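Local coordinates for brain tumor protein (Drosophila melanogaster American nodavirus, PDB 6J9R) that acts as a translational repressor of the TRIM family, its coiled-coil domain pairing two chains into an elongated antiparallel dimer, at the interface of chains A and B. Residues are numbered along the deposited sequence; one frame, centred on the assembly and turned at random. Chains: chain A/B, Brain tumor protein.

Contacts 1 and 2 lie about 68 Å apart, measured between the centres of their C-alpha atoms, along one elongated dimer. Both draw on the long helix 30-104 of chain A. At contact 1 it meets the same helix of chain B, whereas at contact 2 its far end, together with helix 110-128, receives the N-terminal helix 7-23 of chain B. Because the interface is two-fold symmetric, each contact recurs with the chains exchanged. The long helices are thus joined within the rod, and each end of the rod is closed by helices from both chains, as expected of an antiparallel TRIM coiled coil.

Contact 1: the interface of chains A and B. Residues chain A 45, 48-49, 52; chain B 63, 67.
B:Leu67 packs against A:Leu48 and A:His45 where the two long helices 30-104 run antiparallel. The CD2 methyl of A:Leu48 rests on the backbone of B:Leu67, 3.7 Å from its CA, and also touches CB and CG. Beyond it, the isobutyl group of B:Leu67 reaches the far end of the A:His45 imidazole: its CD1 lies 3.8 Å from the ring nitrogen NE2, while CD2 sits above one face near the rim. A:His45 presents this end by carrying its CG anti to the backbone N (chi1 -177°), which swings the ring towards chain B.

One turn away, the side chains of B:Lys63 and A:His52 cross at about a right angle, the lysine stem passing over one face of the imidazole. The CD of B:Lys63 makes a CH-pi contact 3.9 Å from the A:His52 ring centroid, offset towards the rim, where CG is the nearest ring atom. B:Lys63 CB meets A:His52 CD2 at 3.7 Å. The fully extended chain of B:Lys63 then carries the ammonium group past the ring.

A weak hydrogen bond runs from B:Lys63 NZ to the amide oxygen OD1 of A:Asn49, 3.1 Å long. A:His52 ND1 stands 4.2 Å from B:Lys63 NZ; a positive charge there would probably favour the neutral imidazole. Together, the leucine packing and the lysine draped over histidine join the two long helices and help hold the antiparallel coiled-coil dimer together.

Contact 2: the interface of chains A and B. Residues chain A 92, 95-96, 99, 123; chain B 16-17, 20.
This is a largely apolar helix-to-helix interface, in which the N-terminal helix 7-23 of chain B lies against the end of the long helix 30-104 and against helix 110-128 of chain A. It ties one end of the dimeric rod together, and its symmetry twin does the same at the other end.

B:Ile20 is the wedge, entering between the two chain A helices with both its branches in use. The CD1 methyl of B:Ile20 meets CD1 of A:Leu96 at 3.6 Å and also approaches the backbone of A:Gly95, whose lack of a side chain lets the methyl come close to its CA. The CG1 methylene of B:Ile20 turns to helix 110-128, where CD1 of A:Leu123 lies 3.8 Å away and the CD2 methyl of the same leucine adds a second, slightly longer contact. The other branch, CG2, faces CG2 of A:Ile92. CG1 beside the backbone N (chi1 -77°) and CD1 extended from it (chi2 172°) direct one branch of B:Ile20 to A:Leu96 and A:Leu123 while CG2 points to A:Ile92.

A turn earlier, selenomethionine B:Met16 and B:Arg17 bracket the sulfur of A:Cys99. The terminal methyl CE of B:Met16, brought round by a bend at chi3 (62°), lies 3.9 Å from SG of A:Cys99 and also approaches the carbonyl oxygen of A:Gly95. Within chain A, the thiol makes a weak hydrogen bond to that same oxygen, 3.2 Å from A:Cys99 SG to A:Gly95 O, which may help keep the sulfur turned back along its own helix.

B:Arg17 touches SG with its CG methylene, then bends so that its guanidinium group runs past A:Cys99 and towards A:Leu96. There the terminal nitrogen NH1 of B:Arg17 lies 3.4 Å from CB of A:Cys99, and NH2 reaches CD1 of A:Leu96.

Contact 1: the interface of chains A and B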
loop_
_atom_site.group_PDB
_atom_site.type_symbol
_atom_site.label_atom_id
_atom_site.label_comp_id
_atom_site.label_asym_id
_atom_site.label_seq_id
_atom_site.Cartn_x
_atom_site.Cartn_y
_atom_site.Cartn_z
ATOM N N HIS A 45 -1.416 19.512 -2.233
ATOM C CA HIS A 45 -0.113 18.888 -2.480
ATOM C C HIS A 45 0.430 18.347 -1.167
ATOM O O HIS A 45 0.960 17.228 -1.114
ATOM C CB HIS A 45 0.866 19.873 -3.117
ATOM C CG HIS A 45 2.204 19.284 -3.458
ATOM N ND1 HIS A 45 3.157 19.978 -4.168
ATOM C CD2 HIS A 45 2.747 18.069 -3.208
ATOM C CE1 HIS A 45 4.231 19.228 -4.329
ATOM N NE2 HIS A 45 4.009 18.062 -3.756
ATOM N N LEU A 48 -1.473 15.258 -0.209
ATOM C CA LEU A 48 -0.980 14.186 -1.023
ATOM C C LEU A 48 0.322 13.632 -0.414
ATOM O O LEU A 48 0.514 12.419 -0.383
ATOM C CB LEU A 48 -0.779 14.670 -2.468
ATOM C CG LEU A 48 -0.071 13.646 -3.364
ATOM C CD1 LEU A 48 -0.789 12.267 -3.312
ATOM C CD2 LEU A 48 0.051 14.163 -4.788
ATOM N N ASN A 49 1.174 14.505 0.122
ATOM C CA ASN A 49 2.478 14.078 0.644
ATOM C C ASN A 49 2.325 13.349 1.962
ATOM O O ASN A 49 3.003 12.356 2.226
ATOM C CB ASN A 49 3.419 15.283 0.817
ATOM C CG ASN A 49 4.027 15.748 -0.505
ATOM O OD1 ASN A 49 3.923 15.070 -1.519
ATOM N ND2 ASN A 49 4.612 16.934 -0.506
ATOM N N HIS A 52 0.881 9.907 1.167
ATOM C CA HIS A 52 1.876 9.018 0.631
ATOM C C HIS A 52 2.808 8.582 1.743
ATOM O O HIS A 52 3.119 7.403 1.875
ATOM C CB HIS A 52 2.677 9.672 -0.484
ATOM C CG HIS A 52 3.832 8.840 -0.930
ATOM N ND1 HIS A 52 5.121 9.049 -0.490
ATOM C CD2 HIS A 52 3.885 7.759 -1.746
ATOM C CE1 HIS A 52 5.924 8.156 -1.039
ATOM N NE2 HIS A 52 5.198 7.362 -1.806
ATOM N N LYS B 63 2.180 8.184 -6.555
ATOM C CA LYS B 63 2.271 9.528 -6.037
ATOM C C LYS B 63 2.605 10.479 -7.164
ATOM O O LYS B 63 1.996 11.538 -7.265
ATOM C CB LYS B 63 3.287 9.641 -4.915
ATOM C CG LYS B 63 3.428 11.065 -4.414
ATOM C CD LYS B 63 4.672 11.231 -3.633
ATOM C CE LYS B 63 4.900 12.691 -3.306
ATOM N NZ LYS B 63 5.932 12.805 -2.243
ATOM N N LEU B 67 0.324 13.595 -8.359
ATOM C CA LEU B 67 0.943 14.909 -8.334
ATOM C C LEU B 67 0.821 15.583 -9.698
ATOM O O LEU B 67 0.610 16.789 -9.790
ATOM C CB LEU B 67 2.413 14.814 -7.950
ATOM C CG LEU B 67 2.910 15.847 -6.950
ATOM C CD1 LEU B 67 4.357 15.546 -6.561
ATOM C CD2 LEU B 67 2.743 17.273 -7.454
#

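Contact 2: the interface of chains A and B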
loop_
_atom_site.group_PDB
_atom_site.type_symbol
_atom_site.label_atom_id
_atom_site.label_comp_id
_atom_site.label_asym_id
_atom_site.label_seq_id
_atom_site.Cartn_x
_atom_site.Cartn_y
_atom_site.Cartn_z
ATOM N N ILE A 92 18.168 -43.456 21.500
ATOM C CA ILE A 92 18.895 -44.462 20.741
ATOM C C ILE A 92 19.997 -45.086 21.591
ATOM O O ILE A 92 20.123 -46.301 21.619
ATOM C CB ILE A 92 19.479 -43.882 19.429
ATOM C CG1 ILE A 92 18.349 -43.612 18.443
ATOM C CG2 ILE A 92 20.466 -44.854 18.805
ATOM C CD1 ILE A 92 18.710 -42.641 17.343
ATOM N N GLY A 95 18.109 -47.299 24.094
ATOM C CA GLY A 95 17.413 -48.397 23.458
ATOM C C GLY A 95 18.368 -49.513 23.081
ATOM O O GLY A 95 18.125 -50.693 23.366
ATOM N N LEU A 96 19.471 -49.126 22.460
ATOM C CA LEU A 96 20.526 -50.044 22.060
ATOM C C LEU A 96 21.168 -50.747 23.248
ATOM O O LEU A 96 21.428 -51.951 23.208
ATOM C CB LEU A 96 21.587 -49.288 21.263
ATOM C CG LEU A 96 21.647 -49.532 19.753
ATOM C CD1 LEU A 96 20.402 -50.228 19.215
ATOM C CD2 LEU A 96 21.873 -48.214 19.040
ATOM N N CYS A 99 18.712 -53.209 24.481
ATOM C CA CYS A 99 18.623 -54.375 23.606
ATOM C C CYS A 99 19.795 -55.319 23.826
ATOM O O CYS A 99 19.630 -56.541 23.927
ATOM C CB CYS A 99 18.594 -53.962 22.140
ATOM S SG CYS A 99 17.068 -53.182 21.624
ATOM N N LEU A 123 10.390 -44.510 21.824
ATOM C CA LEU A 123 10.882 -44.495 20.453
ATOM C C LEU A 123 9.717 -44.300 19.484
ATOM O O LEU A 123 9.863 -43.637 18.440
ATOM C CB LEU A 123 11.664 -45.773 20.142
ATOM C CG LEU A 123 12.972 -45.907 20.940
ATOM C CD1 LEU A 123 13.428 -47.373 21.083
ATOM C CD2 LEU A 123 14.068 -45.063 20.320
HETATM N N MSE B 16 11.912 -52.696 18.594
HETATM C CA MSE B 16 12.721 -51.598 19.113
HETATM C C MSE B 16 13.828 -51.236 18.140
HETATM O O MSE B 16 14.045 -50.058 17.851
HETATM C CB MSE B 16 13.342 -51.953 20.465
HETATM C CG MSE B 16 12.358 -52.168 21.581
HETATM SE SE MSE B 16 13.272 -52.689 23.221
HETATM C CE MSE B 16 14.356 -51.067 23.471
ATOM N N ARG B 17 14.530 -52.248 17.634
ATOM C CA ARG B 17 15.670 -52.002 16.748
ATOM C C ARG B 17 15.200 -51.397 15.424
ATOM O O ARG B 17 15.905 -50.587 14.815
ATOM C CB ARG B 17 16.466 -53.289 16.501
ATOM C CG ARG B 17 17.092 -53.853 17.775
ATOM C CD ARG B 17 18.136 -54.929 17.509
ATOM N NE ARG B 17 19.458 -54.319 17.618
ATOM C CZ ARG B 17 20.328 -54.584 18.588
ATOM N NH1 ARG B 17 20.028 -55.483 19.505
ATOM N NH2 ARG B 17 21.501 -53.960 18.635
ATOM N N ILE B 20 14.296 -47.774 16.185
ATOM C CA ILE B 20 15.584 -47.104 16.330
ATOM C C ILE B 20 16.168 -46.814 14.957
ATOM O O ILE B 20 16.615 -45.696 14.687
ATOM C CB ILE B 20 16.591 -47.945 17.131
ATOM C CG1 ILE B 20 16.283 -47.886 18.624
ATOM C CG2 ILE B 20 18.006 -47.451 16.890
ATOM C CD1 ILE B 20 17.115 -48.853 19.433
#